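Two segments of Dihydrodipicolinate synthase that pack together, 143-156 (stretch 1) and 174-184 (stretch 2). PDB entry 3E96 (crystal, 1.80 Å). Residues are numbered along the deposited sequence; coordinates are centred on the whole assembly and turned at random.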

# COMPACT_ATOMS: atom_id res chain seq x y z
N TYR B 143 -2.55 -6.00 12.17
CA TYR B 143 -1.39 -5.11 12.21
C TYR B 143 -1.98 -3.71 12.10
O TYR B 143 -2.46 -3.31 11.03
CB TYR B 143 -0.45 -5.39 11.03
CG TYR B 143 0.94 -4.84 11.26
CD1 TYR B 143 1.88 -5.54 12.03
CD2 TYR B 143 1.32 -3.60 10.74
CE1 TYR B 143 3.15 -5.01 12.28
CE2 TYR B 143 2.59 -3.07 10.98
CZ TYR B 143 3.50 -3.78 11.75
OH TYR B 143 4.74 -3.25 12.00
N PHE B 144 -1.96 -2.98 13.20
CA PHE B 144 -2.54 -1.64 13.30
C PHE B 144 -1.42 -0.60 13.28
O PHE B 144 -0.70 -0.44 14.27
CB PHE B 144 -3.31 -1.58 14.63
CG PHE B 144 -4.37 -0.52 14.68
CD1 PHE B 144 -5.57 -0.69 14.00
CD2 PHE B 144 -4.18 0.63 15.44
CE1 PHE B 144 -6.57 0.27 14.08
CE2 PHE B 144 -5.16 1.60 15.52
CZ PHE B 144 -6.37 1.42 14.83
N LYS B 145 -1.29 0.13 12.17
CA LYS B 145 -0.20 1.10 12.06
C LYS B 145 -0.49 2.49 11.53
O LYS B 145 0.43 3.28 11.37
CB LYS B 145 0.92 0.50 11.21
CG LYS B 145 0.57 0.37 9.74
CD LYS B 145 1.81 -0.04 8.95
CE LYS B 145 1.58 0.02 7.46
NZ LYS B 145 2.85 -0.27 6.72
N ASP B 146 -1.75 2.81 11.25
CA ASP B 146 -2.10 4.14 10.74
C ASP B 146 -2.57 5.07 11.86
O ASP B 146 -3.66 4.90 12.40
CB ASP B 146 -3.19 4.02 9.66
CG ASP B 146 -3.46 5.34 8.96
OD1 ASP B 146 -2.96 6.38 9.43
OD2 ASP B 146 -4.17 5.33 7.94
N PRO B 147 -1.76 6.08 12.21
CA PRO B 147 -2.15 7.00 13.28
C PRO B 147 -3.43 7.77 13.00
O PRO B 147 -4.07 8.28 13.93
CB PRO B 147 -0.94 7.93 13.39
CG PRO B 147 -0.43 7.97 11.99
CD PRO B 147 -0.51 6.51 11.57
N GLU B 148 -3.81 7.86 11.73
CA GLU B 148 -5.01 8.59 11.33
C GLU B 148 -6.28 7.81 11.65
O GLU B 148 -7.39 8.36 11.56
CB GLU B 148 -4.97 8.90 9.83
CG GLU B 148 -3.90 9.89 9.43
CD GLU B 148 -4.13 11.26 10.03
OE1 GLU B 148 -5.23 11.82 9.82
OE2 GLU B 148 -3.22 11.78 10.72
N ILE B 149 -6.13 6.54 12.01
CA ILE B 149 -7.28 5.71 12.34
C ILE B 149 -7.39 5.55 13.86
O ILE B 149 -6.45 5.11 14.52
CB ILE B 149 -7.16 4.31 11.68
CG1 ILE B 149 -7.13 4.46 10.15
CG2 ILE B 149 -8.34 3.43 12.10
CD1 ILE B 149 -8.39 5.08 9.55
N SER B 150 -8.55 5.90 14.40
CA SER B 150 -8.81 5.83 15.83
C SER B 150 -8.61 4.46 16.46
O SER B 150 -8.94 3.43 15.87
CB SER B 150 -10.23 6.29 16.13
OG SER B 150 -10.55 6.08 17.50
N ASP B 151 -8.08 4.46 17.69
CA ASP B 151 -7.87 3.22 18.42
C ASP B 151 -9.22 2.59 18.75
O ASP B 151 -9.29 1.42 19.14
CB ASP B 151 -7.10 3.47 19.71
CG ASP B 151 -5.67 3.90 19.46
OD1 ASP B 151 -5.04 3.33 18.55
OD2 ASP B 151 -5.18 4.81 20.17
N ARG B 152 -10.28 3.36 18.60
CA ARG B 152 -11.63 2.86 18.86
C ARG B 152 -11.88 1.62 18.01
O ARG B 152 -12.65 0.73 18.40
CB ARG B 152 -12.67 3.94 18.54
CG ARG B 152 -14.11 3.49 18.71
CD ARG B 152 -14.40 3.10 20.16
NE ARG B 152 -15.77 2.62 20.32
CZ ARG B 152 -16.31 2.27 21.48
NH1 ARG B 152 -15.60 2.35 22.60
NH2 ARG B 152 -17.57 1.85 21.53
N VAL B 153 -11.24 1.56 16.85
CA VAL B 153 -11.37 0.41 15.96
C VAL B 153 -10.97 -0.88 16.68
O VAL B 153 -11.62 -1.91 16.53
CB VAL B 153 -10.48 0.56 14.70
CG1 VAL B 153 -10.49 -0.73 13.89
CG2 VAL B 153 -10.97 1.73 13.85
N LEU B 154 -9.90 -0.81 17.46
CA LEU B 154 -9.42 -1.98 18.20
C LEU B 154 -10.38 -2.32 19.34
O LEU B 154 -10.64 -3.50 19.61
CB LEU B 154 -8.02 -1.72 18.76
CG LEU B 154 -6.91 -1.53 17.72
CD1 LEU B 154 -5.59 -1.23 18.43
CD2 LEU B 154 -6.78 -2.79 16.87
N VAL B 155 -10.89 -1.30 20.00
CA VAL B 155 -11.83 -1.51 21.10
C VAL B 155 -13.07 -2.23 20.56
O VAL B 155 -13.60 -3.13 21.21
CB VAL B 155 -12.27 -0.17 21.73
CG1 VAL B 155 -13.30 -0.42 22.84
CG2 VAL B 155 -11.06 0.55 22.29
N ASP B 156 -13.51 -1.85 19.37
CA ASP B 156 -14.70 -2.46 18.79
C ASP B 156 -14.47 -3.86 18.22
O ASP B 156 -15.41 -4.66 18.15
CB ASP B 156 -15.30 -1.55 17.72
CG ASP B 156 -15.85 -0.26 18.30
OD1 ASP B 156 -16.18 -0.26 19.51
OD2 ASP B 156 -15.97 0.74 17.57
N PRO B 174 1.44 7.05 24.72
CA PRO B 174 0.21 7.34 25.47
C PRO B 174 -0.99 6.66 24.82
O PRO B 174 -1.87 6.14 25.51
CB PRO B 174 0.12 8.87 25.40
CG PRO B 174 1.57 9.27 25.41
CD PRO B 174 2.17 8.29 24.41
N ARG B 175 -1.04 6.66 23.49
CA ARG B 175 -2.15 6.00 22.79
C ARG B 175 -2.16 4.51 23.08
O ARG B 175 -3.20 3.93 23.38
CB ARG B 175 -2.04 6.19 21.27
CG ARG B 175 -2.62 7.48 20.74
CD ARG B 175 -2.56 7.52 19.22
NE ARG B 175 -3.50 6.59 18.57
CZ ARG B 175 -3.81 6.64 17.28
NH1 ARG B 175 -3.25 7.56 16.50
NH2 ARG B 175 -4.70 5.80 16.76
N PHE B 176 -0.99 3.88 22.97
CA PHE B 176 -0.89 2.45 23.21
C PHE B 176 -1.29 2.10 24.65
O PHE B 176 -2.09 1.19 24.87
CB PHE B 176 0.53 1.95 22.92
CG PHE B 176 0.74 0.50 23.25
CD1 PHE B 176 0.05 -0.49 22.56
CD2 PHE B 176 1.58 0.13 24.29
CE1 PHE B 176 0.18 -1.83 22.92
CE2 PHE B 176 1.72 -1.21 24.66
CZ PHE B 176 1.02 -2.19 23.97
N ALA B 177 -0.74 2.83 25.62
CA ALA B 177 -1.06 2.56 27.02
C ALA B 177 -2.56 2.67 27.30
O ALA B 177 -3.11 1.89 28.08
CB ALA B 177 -0.29 3.51 27.93
N LYS B 178 -3.22 3.63 26.65
CA LYS B 178 -4.64 3.83 26.85
C LYS B 178 -5.51 2.74 26.20
O LYS B 178 -6.46 2.26 26.82
CB LYS B 178 -5.07 5.20 26.33
CG LYS B 178 -6.54 5.53 26.57
CD LYS B 178 -6.91 5.48 28.05
CE LYS B 178 -8.41 5.67 28.26
NZ LYS B 178 -8.78 5.61 29.71
N VAL B 179 -5.19 2.35 24.97
CA VAL B 179 -6.01 1.33 24.33
C VAL B 179 -5.89 -0.01 25.05
O VAL B 179 -6.87 -0.75 25.16
CB VAL B 179 -5.68 1.17 22.82
CG1 VAL B 179 -4.31 0.51 22.63
CG2 VAL B 179 -6.78 0.36 22.14
N VAL B 180 -4.71 -0.32 25.57
CA VAL B 180 -4.51 -1.56 26.31
C VAL B 180 -5.45 -1.56 27.52
O VAL B 180 -6.02 -2.58 27.89
CB VAL B 180 -3.06 -1.69 26.82
CG1 VAL B 180 -2.97 -2.76 27.91
CG2 VAL B 180 -2.13 -2.03 25.66
N ARG B 181 -5.61 -0.39 28.12
CA ARG B 181 -6.45 -0.25 29.30
C ARG B 181 -7.91 0.09 29.00
O ARG B 181 -8.70 0.33 29.91
CB ARG B 181 -5.82 0.80 30.23
CG ARG B 181 -4.45 0.35 30.73
CD ARG B 181 -3.65 1.43 31.44
NE ARG B 181 -2.46 0.85 32.05
CZ ARG B 181 -1.42 0.37 31.37
NH1 ARG B 181 -1.40 0.42 30.04
NH2 ARG B 181 -0.41 -0.18 32.02
N SER B 182 -8.27 0.09 27.72
CA SER B 182 -9.64 0.40 27.31
C SER B 182 -10.41 -0.86 26.91
O SER B 182 -11.60 -0.80 26.60
CB SER B 182 -9.64 1.38 26.13
OG SER B 182 -9.04 2.61 26.49
N ILE B 183 -9.72 -1.99 26.92
CA ILE B 183 -10.34 -3.26 26.55
C ILE B 183 -10.32 -4.18 27.77
O ILE B 183 -9.26 -4.43 28.35
CB ILE B 183 -9.59 -3.90 25.37
CG1 ILE B 183 -9.72 -2.99 24.14
CG2 ILE B 183 -10.13 -5.30 25.09
CD1 ILE B 183 -8.87 -3.39 22.95
N PRO B 184 -11.49 -4.71 28.18
CA PRO B 184 -11.59 -5.60 29.33
C PRO B 184 -10.82 -6.91 29.17
O PRO B 184 -10.63 -7.39 28.05
CB PRO B 184 -13.09 -5.81 29.47
CG PRO B 184 -13.57 -5.74 28.06
CD PRO B 184 -12.80 -4.55 27.52
O HOH W 1 -5.76 5.10 22.67

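Arg175 covers the most surface in this contact and carries all of its direct hydrogen bonds. It sits on the helix of stretch 2, and its CA-to-CB bond points toward stretch 1. Its guanidinium reaches the loop that precedes the helix of stretch 1, where Pro147 O, Ile149 O and Asp151 OD2 lie near the guanidinium plane. Arg175 NH1 donates to Pro147 O at 2.8 Å. Arg175 NH2 donates to Ile149 O at 2.9 Å and also to Asp151 OD1 at 3.1 Å. Arg175 NE donates to Asp151 OD2 at 2.9 Å. An arginine suits this place because its planar group can serve two carbonyls and a carboxylate at once. The type I turn from Asp146 to Ile149 holds both carbonyl acceptors, Pro147 O and Ile149 O.

Asp151 is the charged partner. Its two carboxylate oxygens meet NE and NH2 of Arg175 side by side, so the salt bridge is also a pair of hydrogen bonds. Water 1 adds a second link. Water 1 donates to Asp151 OD2 at 2.6 Å and to Arg175 O at 2.9 Å, joining the carboxylate to the backbone of the opposing helix.

Beyond this polar end the contact becomes apolar. Val179 lies one helical turn after Arg175 and is buried. Val179 CG2 packs 4.0 Å from Asp151 CB, 4.2 Å from Leu154 CB and 4.3 Å from Val155 CG2. Valine suits this place because its methyl packs against carbon atoms of three residues. Asp151 CA and Val179 CA are 6.5 Å apart.

Val155 extends the apolar patch past the helix of stretch 2. Val155 CG2 is 4.2 Å from Ile183 CG1 and 4.2 Å from Ser182 CB. The longer Ile183 side chain brings Ile183 CD1 to 3.8 Å from Leu154 O. The surface buried between the two stretches is 431 Å², both sides summed.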